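Local coordinates for isochorismatase family protein (Enterococcus faecalis, PDB 2A67) that is of unconfirmed function but probably acts as a hydrolase of the isochorismatase family, at residues I10-G15 against A28-V33; V109-C114 against A147-H152; Q35-Y40 against I47-H52. One frame throughout, in Å; residues are numbered along the deposited sequence.

Contact 1: residues I10-G15 against A28-V33; sequences IDFQKG and AVLDKV
Phe12 is the bump of this contact, and the hollow that takes it is made by Val29, Leu30 and Val33. These three lie on one side of helix 26-42. The hollow has three walls, each made by a single methyl group. Leu30 CD2 is closest, 3.7 Å from Phe12 CD1. Val29 CG1 sits 3.9 Å from Phe12 CE1. Val33 CG2 closes the far end, 3.8 Å from Phe12 CZ and also near CE2. The outer part of the ring, from CD1 round to CE2, thus carries the whole contact. All three methyls meet the ring obliquely. The Leu30 and Phe12 side chains run antiparallel where they pass. The CA-CB bond of Leu30 does not aim at the loop, but CD2 still reaches the ring. In Phe12, CG lies beside the backbone N and opposite the carbonyl carbon (chi1 -79°), which sends the ring toward the helix.

The backbone helps present the ring. Phe12 is the centre of an inverse gamma turn, closed by a weak hydrogen bond from Gln13 N to Asp11 O (3.0 Å). Ile10 O lies 4.1 Å above one face of the ring, offset toward its rim. Phe67 and Leu70 also touch Phe12, and Leu70 touches Val33 as well, so the apolar cluster extends beyond the two segments.

Asp11, next to Phe12, takes no part in this packing and forms a salt bridge with Lys81. The arrangement joins the loop after the central strand 5-10 to the following helix. An aspartate just after this strand, paired with a lysine, is consistent with the Asp-Lys-Cys site of isochorismatase-family hydrolases.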
loop_
_atom_site.group_PDB
_atom_site.type_symbol
_atom_site.label_atom_id
_atom_site.label_comp_id
_atom_site.label_asym_id
_atom_site.label_seq_id
_atom_site.Cartn_x
_atom_site.Cartn_y
_atom_site.Cartn_z
ATOM N N ILE D 10 7.903 -6.441 -11.682
ATOM C CA ILE D 10 8.606 -5.759 -10.611
ATOM C C ILE D 10 9.685 -6.644 -9.952
ATOM O O ILE D 10 9.422 -7.720 -9.382
ATOM C CB ILE D 10 7.624 -5.183 -9.546
ATOM C CG1 ILE D 10 6.636 -4.195 -10.180
ATOM C CG2 ILE D 10 8.446 -4.535 -8.333
ATOM C CD1 ILE D 10 5.407 -3.963 -9.303
ATOM N N ASP D 11 10.912 -6.159 -10.049
ATOM C CA ASP D 11 12.067 -6.682 -9.277
ATOM C C ASP D 11 12.302 -8.166 -9.431
ATOM O O ASP D 11 12.630 -8.847 -8.453
ATOM C CB ASP D 11 11.932 -6.368 -7.766
ATOM C CG ASP D 11 11.998 -4.873 -7.432
ATOM O OD1 ASP D 11 12.213 -4.022 -8.306
ATOM O OD2 ASP D 11 11.829 -4.524 -6.249
ATOM N N PHE D 12 12.154 -8.680 -10.638
ATOM C CA PHE D 12 12.498 -10.053 -10.953
ATOM C C PHE D 12 13.999 -10.187 -11.212
ATOM O O PHE D 12 14.430 -10.497 -12.341
ATOM C CB PHE D 12 11.750 -10.518 -12.200
ATOM C CG PHE D 12 10.334 -10.899 -11.953
ATOM C CD1 PHE D 12 10.012 -11.873 -10.989
ATOM C CD2 PHE D 12 9.313 -10.329 -12.708
ATOM C CE1 PHE D 12 8.658 -12.267 -10.806
ATOM C CE2 PHE D 12 7.954 -10.715 -12.523
ATOM C CZ PHE D 12 7.641 -11.674 -11.587
ATOM N N GLN D 13 14.779 -10.010 -10.147
ATOM C CA GLN D 13 16.250 -9.967 -10.210
ATOM C C GLN D 13 16.913 -11.117 -9.402
ATOM O O GLN D 13 16.416 -11.509 -8.333
ATOM C CB GLN D 13 16.722 -8.612 -9.683
ATOM C CG GLN D 13 16.054 -7.368 -10.395
ATOM C CD GLN D 13 16.226 -6.126 -9.583
ATOM O OE1 GLN D 13 15.329 -5.718 -8.872
ATOM N NE2 GLN D 13 17.403 -5.516 -9.666
ATOM N N LYS D 14 18.030 -11.630 -9.935
ATOM C CA LYS D 14 18.715 -12.814 -9.392
ATOM C C LYS D 14 18.947 -12.731 -7.880
ATOM O O LYS D 14 18.641 -13.677 -7.150
ATOM C CB LYS D 14 20.036 -13.039 -10.117
ATOM C CG LYS D 14 19.905 -13.073 -11.632
ATOM C CD LYS D 14 21.268 -13.377 -12.244
ATOM C CE LYS D 14 21.495 -12.668 -13.557
ATOM N NZ LYS D 14 22.987 -12.331 -13.635
ATOM N N GLY D 15 19.403 -11.575 -7.414
ATOM C CA GLY D 15 19.795 -11.420 -6.013
ATOM C C GLY D 15 18.713 -11.183 -4.975
ATOM O O GLY D 15 19.020 -10.756 -3.869
ATOM N N ALA D 28 7.371 -21.578 -11.404
ATOM C CA ALA D 28 6.039 -21.459 -12.032
ATOM C C ALA D 28 5.626 -20.016 -12.216
ATOM O O ALA D 28 4.872 -19.720 -13.121
ATOM C CB ALA D 28 4.967 -22.231 -11.247
ATOM N N VAL D 29 6.109 -19.101 -11.349
ATOM C CA VAL D 29 5.770 -17.687 -11.490
ATOM C C VAL D 29 6.411 -17.158 -12.790
ATOM O O VAL D 29 5.759 -16.543 -13.618
ATOM C CB VAL D 29 6.231 -16.857 -10.239
ATOM C CG1 VAL D 29 6.240 -15.358 -10.541
ATOM C CG2 VAL D 29 5.338 -17.156 -9.068
ATOM N N LEU D 30 7.703 -17.413 -12.969
ATOM C CA LEU D 30 8.414 -16.978 -14.176
ATOM C C LEU D 30 7.856 -17.600 -15.478
ATOM O O LEU D 30 7.841 -16.954 -16.516
ATOM C CB LEU D 30 9.916 -17.232 -14.019
ATOM C CG LEU D 30 10.627 -16.608 -12.798
ATOM C CD1 LEU D 30 12.116 -17.140 -12.701
ATOM C CD2 LEU D 30 10.591 -15.067 -12.725
ATOM N N ASP D 31 7.399 -18.848 -15.411
ATOM C CA ASP D 31 6.766 -19.486 -16.554
ATOM C C ASP D 31 5.464 -18.756 -16.911
ATOM O O ASP D 31 5.216 -18.481 -18.086
ATOM C CB ASP D 31 6.449 -20.946 -16.241
ATOM C CG ASP D 31 7.678 -21.811 -16.229
ATOM O OD1 ASP D 31 8.647 -21.462 -16.967
ATOM O OD2 ASP D 31 7.656 -22.853 -15.509
ATOM N N LYS D 32 4.671 -18.427 -15.890
ATOM C CA LYS D 32 3.403 -17.707 -16.095
ATOM C C LYS D 32 3.691 -16.276 -16.617
ATOM O O LYS D 32 3.056 -15.790 -17.535
ATOM C CB LYS D 32 2.584 -17.748 -14.786
ATOM C CG LYS D 32 1.178 -17.238 -14.896
ATOM C CD LYS D 32 0.138 -18.380 -15.062
ATOM C CE LYS D 32 -0.590 -18.706 -13.696
ATOM N NZ LYS D 32 -2.009 -18.117 -13.523
ATOM N N VAL D 33 4.699 -15.621 -16.062
ATOM C CA VAL D 33 5.115 -14.288 -16.548
ATOM C C VAL D 33 5.614 -14.318 -17.997
ATOM O O VAL D 33 5.229 -13.463 -18.805
ATOM C CB VAL D 33 6.186 -13.656 -15.614
ATOM C CG1 VAL D 33 6.917 -12.473 -16.322
ATOM C CG2 VAL D 33 5.511 -13.220 -14.297
#

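Contact 2: residues V109-C114 against A147-H152; sequences VQTEFC and AQIIQH
Thr111 and Glu112 meet Ile150 and Ile149, where the first turn of helix 111-125 lies against helix 146-157. The Thr111 side chain lies roughly perpendicular to that of Ile150. Its OG1 is 3.5 Å from Ile150 CG1. The methyl CG2 points at the helix backbone instead, 4.0 Å from Ile150 CA and 4.1 Å from Ile149 O. This split follows from chi1 (-56°), which sets CG2 opposite the backbone N.

Glu112 lays its whole length, carboxylate included, against Ile149. Its CB and CD are each 3.7 Å from Ile149 CG2. Its OE2 is 3.8 Å from Ile149 CD1. The chain is bent at chi2 (-89°), and it curls round the CG2 methyl of Ile149. These are van der Waals contacts; the polar atoms find their hydrogen bonds elsewhere.

The polar ends are held from further out. Thr111 OG1 is hydrogen-bonded to Thr136 OG1, and a weak bond links it to Ser137 O. Glu112 OE1 is hydrogen-bonded to Thr138 OG1. The strand 128-137 and the residue after it thus help fix both side chains. On the other side of its chain, Glu112 CG lies 3.6 Å above the Phe113 ring, over its centre. The second subunit adds an outer layer: its Ile156 packs on Glu112, and its Arg120 NH1 bonds to Glu112 O.

Gln110 is the N-cap residue of helix 111-125, and its O accepts a bond from Phe113 N (3.1 Å). The peptide bond between Val109 and Gln110 is cis. A cis peptide just before the helix that carries the probable nucleophilic cysteine, here Cys114, is typical of the isochorismatase-family active site.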
loop_
_atom_site.group_PDB
_atom_site.type_symbol
_atom_site.label_atom_id
_atom_site.label_comp_id
_atom_site.label_asym_id
_atom_site.label_seq_id
_atom_site.Cartn_x
_atom_site.Cartn_y
_atom_site.Cartn_z
ATOM N N VAL D 109 7.978 -9.406 -7.315
ATOM C CA VAL D 109 8.393 -9.780 -5.965
ATOM C C VAL D 109 8.928 -8.498 -5.309
ATOM O O VAL D 109 9.308 -7.565 -6.027
ATOM C CB VAL D 109 9.545 -10.870 -6.004
ATOM C CG1 VAL D 109 9.094 -12.130 -6.821
ATOM C CG2 VAL D 109 10.793 -10.274 -6.664
ATOM N N GLN D 110 8.890 -8.401 -3.980
ATOM C CA GLN D 110 8.185 -9.368 -3.132
ATOM C C GLN D 110 6.742 -8.904 -2.959
ATOM O O GLN D 110 6.497 -7.716 -2.859
ATOM C CB GLN D 110 8.845 -9.473 -1.731
ATOM C CG GLN D 110 10.133 -10.307 -1.758
ATOM C CD GLN D 110 10.872 -10.214 -0.447
ATOM O OE1 GLN D 110 10.470 -10.784 0.569
ATOM N NE2 GLN D 110 11.929 -9.450 -0.457
ATOM N N THR D 111 5.830 -9.865 -2.831
ATOM C CA THR D 111 4.365 -9.636 -2.641
ATOM C C THR D 111 4.017 -8.478 -1.722
ATOM O O THR D 111 3.278 -7.560 -2.098
ATOM C CB THR D 111 3.732 -10.902 -2.007
ATOM O OG1 THR D 111 4.028 -12.026 -2.844
ATOM C CG2 THR D 111 2.193 -10.761 -1.751
ATOM N N GLU D 112 4.494 -8.564 -0.479
ATOM C CA GLU D 112 4.039 -7.638 0.541
ATOM C C GLU D 112 4.809 -6.312 0.564
ATOM O O GLU D 112 4.390 -5.377 1.221
ATOM C CB GLU D 112 4.077 -8.295 1.923
ATOM C CG GLU D 112 5.505 -8.402 2.543
ATOM C CD GLU D 112 6.255 -9.690 2.163
ATOM O OE1 GLU D 112 6.225 -10.107 0.988
ATOM O OE2 GLU D 112 6.899 -10.289 3.056
ATOM N N PHE D 113 5.897 -6.224 -0.177
ATOM C CA PHE D 113 6.704 -5.016 -0.172
ATOM C C PHE D 113 6.491 -4.246 -1.470
ATOM O O PHE D 113 5.513 -3.553 -1.577
ATOM C CB PHE D 113 8.180 -5.343 0.097
ATOM C CG PHE D 113 8.424 -5.958 1.455
ATOM C CD1 PHE D 113 8.220 -5.217 2.617
ATOM C CD2 PHE D 113 8.847 -7.276 1.572
ATOM C CE1 PHE D 113 8.462 -5.782 3.946
ATOM C CE2 PHE D 113 9.103 -7.844 2.871
ATOM C CZ PHE D 113 8.893 -7.081 4.054
ATOM N N CYS D 114 7.380 -4.407 -2.441
ATOM C CA CYS D 114 7.394 -3.601 -3.655
ATOM C C CYS D 114 6.148 -3.796 -4.515
ATOM O O CYS D 114 5.726 -2.854 -5.198
ATOM C CB CYS D 114 8.585 -3.960 -4.544
ATOM S SG CYS D 114 10.210 -4.129 -3.674
ATOM N N ALA D 147 3.228 -18.598 1.544
ATOM C CA ALA D 147 1.837 -18.939 1.183
ATOM C C ALA D 147 0.774 -18.073 1.921
ATOM O O ALA D 147 -0.190 -17.603 1.326
ATOM C CB ALA D 147 1.586 -20.420 1.422
ATOM N N GLN D 148 0.962 -17.851 3.220
ATOM C CA GLN D 148 0.018 -17.065 4.022
ATOM C C GLN D 148 0.072 -15.583 3.661
ATOM O O GLN D 148 -0.975 -14.898 3.615
ATOM C CB GLN D 148 0.356 -17.196 5.516
ATOM C CG GLN D 148 0.090 -18.546 6.152
ATOM C CD GLN D 148 0.487 -18.537 7.607
ATOM O OE1 GLN D 148 1.668 -18.446 7.930
ATOM N NE2 GLN D 148 -0.488 -18.584 8.491
ATOM N N ILE D 149 1.293 -15.091 3.432
ATOM C CA ILE D 149 1.531 -13.693 3.006
ATOM C C ILE D 149 0.893 -13.410 1.646
ATOM O O ILE D 149 0.217 -12.384 1.470
ATOM C CB ILE D 149 3.036 -13.314 2.949
ATOM C CG1 ILE D 149 3.700 -13.449 4.338
ATOM C CG2 ILE D 149 3.205 -11.847 2.368
ATOM C CD1 ILE D 149 5.231 -13.538 4.254
ATOM N N ILE D 150 1.127 -14.319 0.697
ATOM C CA ILE D 150 0.522 -14.248 -0.629
ATOM C C ILE D 150 -0.990 -14.278 -0.571
ATOM O O ILE D 150 -1.644 -13.445 -1.207
ATOM C CB ILE D 150 1.052 -15.340 -1.563
ATOM C CG1 ILE D 150 2.477 -15.007 -1.993
ATOM C CG2 ILE D 150 0.174 -15.430 -2.836
ATOM C CD1 ILE D 150 3.295 -16.189 -2.434
ATOM N N GLN D 151 -1.556 -15.242 0.156
ATOM C CA GLN D 151 -3.008 -15.303 0.354
ATOM C C GLN D 151 -3.581 -13.971 0.908
ATOM O O GLN D 151 -4.582 -13.405 0.403
ATOM C CB GLN D 151 -3.331 -16.497 1.267
ATOM C CG GLN D 151 -4.757 -16.641 1.732
ATOM C CD GLN D 151 -4.917 -17.801 2.770
ATOM O OE1 GLN D 151 -4.293 -17.816 3.873
ATOM N NE2 GLN D 151 -5.764 -18.802 2.398
ATOM N N HIS D 152 -2.948 -13.486 1.966
ATOM C CA HIS D 152 -3.365 -12.256 2.624
ATOM C C HIS D 152 -3.415 -11.050 1.678
ATOM O O HIS D 152 -4.417 -10.374 1.640
ATOM C CB HIS D 152 -2.415 -11.953 3.800
ATOM C CG HIS D 152 -2.741 -10.698 4.562
ATOM N ND1 HIS D 152 -3.923 -10.517 5.254
ATOM C CD2 HIS D 152 -1.995 -9.584 4.789
ATOM C CE1 HIS D 152 -3.877 -9.357 5.900
ATOM N NE2 HIS D 152 -2.726 -8.765 5.612
#

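Contact 3: residues Q35-Y40 against I47-H52; sequences QRIAVY and IIFVQH
Ile47, at the start of strand 47-52, packs between Ile37 and Tyr40 of helix 26-42. Apolar contacts carry nearly all of the interface. Ile47 CG1 is 3.6 Å from Tyr40 CB, and Ile47 CD1 is 3.8 Å from the same CB. The tip of Ile47 also reaches the other helix residue, with CD1 3.9 Å from Ile37 CG2. Here the two isoleucine side chains are nearly perpendicular. Two residues along the strand, Phe49 makes a lighter contact. Its CZ is 4.1 Å from Ile37 CD1, and the methyl meets the ring obliquely. Ile37 is thus shared: CG2 meets Ile47, while CD1 meets Phe49. Its CG1 lies opposite the carbonyl carbon (chi1 -77°), and chi2 is extended (174°), which carries CD1 out to the ring.

One contact is of methyl to backbone carbonyl. Ile47 CD1 lies 3.7 Å from Ile37 O.

Polar bonding lies outside the interface. The Tyr40 CA-CB bond points toward the strand, but its ring leads away. Its OH is hydrogen-bonded to Glu105 OE1 and to Arg5 NE. Arg36, one turn earlier, forms a salt bridge through NE with Glu105 OE2. Arg36 O lies in plane at the edge of the Tyr40 ring. Glu105 therefore holds two helix side chains, through one oxygen each.

The segment axes approach to 10.2 Å, and their directions differ by 139°. Helix and strand are successive parts of the beta-alpha-beta unit 5-10, 26-42, 47-52. The chemistry implies that the helix is seated on the sheet by shape and burial of apolar groups, while Glu105 and Arg5, on strands 103-109 and 5-10, hold the tyrosine hydroxyl.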
loop_
_atom_site.group_PDB
_atom_site.type_symbol
_atom_site.label_atom_id
_atom_site.label_comp_id
_atom_site.label_asym_id
_atom_site.label_seq_id
_atom_site.Cartn_x
_atom_site.Cartn_y
_atom_site.Cartn_z
ATOM N N GLN D 35 4.599 -16.342 -20.270
ATOM C CA GLN D 35 3.356 -16.490 -21.084
ATOM C C GLN D 35 2.682 -15.137 -21.328
ATOM O O GLN D 35 2.228 -14.844 -22.450
ATOM C CB GLN D 35 2.355 -17.444 -20.434
ATOM C CG GLN D 35 2.752 -18.909 -20.448
ATOM C CD GLN D 35 1.588 -19.839 -20.122
ATOM O OE1 GLN D 35 1.355 -20.852 -20.845
ATOM N NE2 GLN D 35 0.797 -19.490 -19.079
ATOM N N ARG D 36 2.650 -14.293 -20.294
ATOM C CA ARG D 36 2.083 -12.948 -20.446
ATOM C C ARG D 36 2.932 -12.102 -21.351
ATOM O O ARG D 36 2.419 -11.378 -22.180
ATOM C CB ARG D 36 1.902 -12.260 -19.083
ATOM C CG ARG D 36 1.098 -13.066 -18.085
ATOM C CD ARG D 36 -0.294 -13.395 -18.732
ATOM N NE ARG D 36 -1.020 -12.155 -19.037
ATOM C CZ ARG D 36 -1.960 -12.048 -19.967
ATOM N NH1 ARG D 36 -2.256 -13.093 -20.731
ATOM N NH2 ARG D 36 -2.590 -10.904 -20.142
ATOM N N ILE D 37 4.256 -12.129 -21.132
ATOM C CA ILE D 37 5.205 -11.446 -22.012
ATOM C C ILE D 37 4.874 -11.770 -23.460
ATOM O O ILE D 37 4.796 -10.886 -24.298
ATOM C CB ILE D 37 6.675 -11.853 -21.666
ATOM C CG1 ILE D 37 7.101 -11.102 -20.382
ATOM C CG2 ILE D 37 7.628 -11.545 -22.823
ATOM C CD1 ILE D 37 8.509 -11.528 -19.851
ATOM N N ALA D 38 4.729 -13.052 -23.751
ATOM C CA ALA D 38 4.486 -13.483 -25.114
ATOM C C ALA D 38 3.189 -12.857 -25.673
ATOM O O ALA D 38 3.186 -12.358 -26.789
ATOM C CB ALA D 38 4.489 -15.045 -25.208
ATOM N N VAL D 39 2.141 -12.764 -24.868
ATOM C CA VAL D 39 0.868 -12.106 -25.325
ATOM C C VAL D 39 1.102 -10.599 -25.592
ATOM O O VAL D 39 0.629 -10.036 -26.563
ATOM C CB VAL D 39 -0.236 -12.250 -24.258
ATOM C CG1 VAL D 39 -1.431 -11.334 -24.521
ATOM C CG2 VAL D 39 -0.671 -13.722 -24.057
ATOM N N TYR D 40 1.845 -9.935 -24.715
ATOM C CA TYR D 40 2.153 -8.518 -24.920
ATOM C C TYR D 40 2.954 -8.286 -26.182
ATOM O O TYR D 40 2.661 -7.333 -26.916
ATOM C CB TYR D 40 2.844 -7.933 -23.663
ATOM C CG TYR D 40 1.811 -7.555 -22.643
ATOM C CD1 TYR D 40 1.178 -8.539 -21.887
ATOM C CD2 TYR D 40 1.444 -6.226 -22.459
ATOM C CE1 TYR D 40 0.187 -8.227 -20.967
ATOM C CE2 TYR D 40 0.468 -5.884 -21.499
ATOM C CZ TYR D 40 -0.147 -6.887 -20.771
ATOM O OH TYR D 40 -1.124 -6.576 -19.847
ATOM N N ILE D 47 6.072 -3.615 -22.402
ATOM C CA ILE D 47 6.451 -4.466 -21.300
ATOM C C ILE D 47 7.558 -3.669 -20.558
ATOM O O ILE D 47 8.510 -3.190 -21.185
ATOM C CB ILE D 47 7.052 -5.827 -21.728
ATOM C CG1 ILE D 47 6.039 -6.620 -22.625
ATOM C CG2 ILE D 47 7.622 -6.565 -20.425
ATOM C CD1 ILE D 47 6.659 -7.764 -23.402
ATOM N N ILE D 48 7.360 -3.473 -19.266
ATOM C CA ILE D 48 8.225 -2.589 -18.442
ATOM C C ILE D 48 8.758 -3.399 -17.281
ATOM O O ILE D 48 7.985 -3.869 -16.429
ATOM C CB ILE D 48 7.466 -1.391 -17.905
ATOM C CG1 ILE D 48 6.778 -0.622 -19.040
ATOM C CG2 ILE D 48 8.423 -0.416 -17.091
ATOM C CD1 ILE D 48 5.594 0.276 -18.601
ATOM N N PHE D 49 10.086 -3.569 -17.226
ATOM C CA PHE D 49 10.714 -4.246 -16.114
ATOM C C PHE D 49 11.186 -3.200 -15.106
ATOM O O PHE D 49 11.836 -2.208 -15.483
ATOM C CB PHE D 49 11.941 -5.027 -16.581
ATOM C CG PHE D 49 11.623 -6.242 -17.384
ATOM C CD1 PHE D 49 11.593 -6.176 -18.782
ATOM C CD2 PHE D 49 11.360 -7.449 -16.763
ATOM C CE1 PHE D 49 11.323 -7.279 -19.519
ATOM C CE2 PHE D 49 11.080 -8.581 -17.531
ATOM C CZ PHE D 49 11.064 -8.482 -18.898
ATOM N N VAL D 50 10.870 -3.413 -13.838
ATOM C CA VAL D 50 11.391 -2.540 -12.756
ATOM C C VAL D 50 12.515 -3.300 -12.035
ATOM O O VAL D 50 12.373 -4.472 -11.697
ATOM C CB VAL D 50 10.264 -2.078 -11.783
ATOM C CG1 VAL D 50 10.857 -1.210 -10.661
ATOM C CG2 VAL D 50 9.159 -1.268 -12.604
ATOM N N GLN D 51 13.656 -2.643 -11.886
ATOM C CA GLN D 51 14.789 -3.216 -11.173
ATOM C C GLN D 51 15.190 -2.297 -10.030
ATOM O O GLN D 51 15.368 -1.077 -10.203
ATOM C CB GLN D 51 15.962 -3.422 -12.126
ATOM C CG GLN D 51 15.700 -4.518 -13.160
ATOM C CD GLN D 51 16.755 -4.571 -14.218
ATOM O OE1 GLN D 51 16.634 -3.924 -15.254
ATOM N NE2 GLN D 51 17.832 -5.318 -13.960
ATOM N N HIS D 52 15.284 -2.916 -8.856
ATOM C CA HIS D 52 15.650 -2.244 -7.616
ATOM C C HIS D 52 17.190 -2.193 -7.557
ATOM O O HIS D 52 17.882 -3.031 -8.122
ATOM C CB HIS D 52 15.056 -3.016 -6.428
ATOM C CG HIS D 52 15.068 -2.245 -5.148
ATOM N ND1 HIS D 52 16.033 -2.437 -4.181
ATOM C CD2 HIS D 52 14.268 -1.254 -4.687
ATOM C CE1 HIS D 52 15.805 -1.629 -3.162
ATOM N NE2 HIS D 52 14.750 -0.896 -3.441
#

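Overall arrangement
Contacts 1 and 3 share helix 26-42, and their centres lie 10 Å apart. The loop after strand 5-10 is probably hydrogen-bonded to strand 47-52, by its backbone (Asp11 N to Val50 O, 2.8 Å) and by a side chain (Gln13 OE1 to His52 N, 2.8 Å). Contact 2 is 14 Å from contact 1, centre to centre. Strand ends join them through a probable hydrogen bond of 3.0 Å between Ile10 O and Val109 N. At this junction Asp11 OD2 lies 3.1 Å from Cys114 SG, consistent with the family's catalytic Asp-Lys-Cys site. Contacts 2 and 3 do not touch, though their nearest atoms are about 5 Å apart; their centres are 19 Å apart, on opposite sides of the chain's centre.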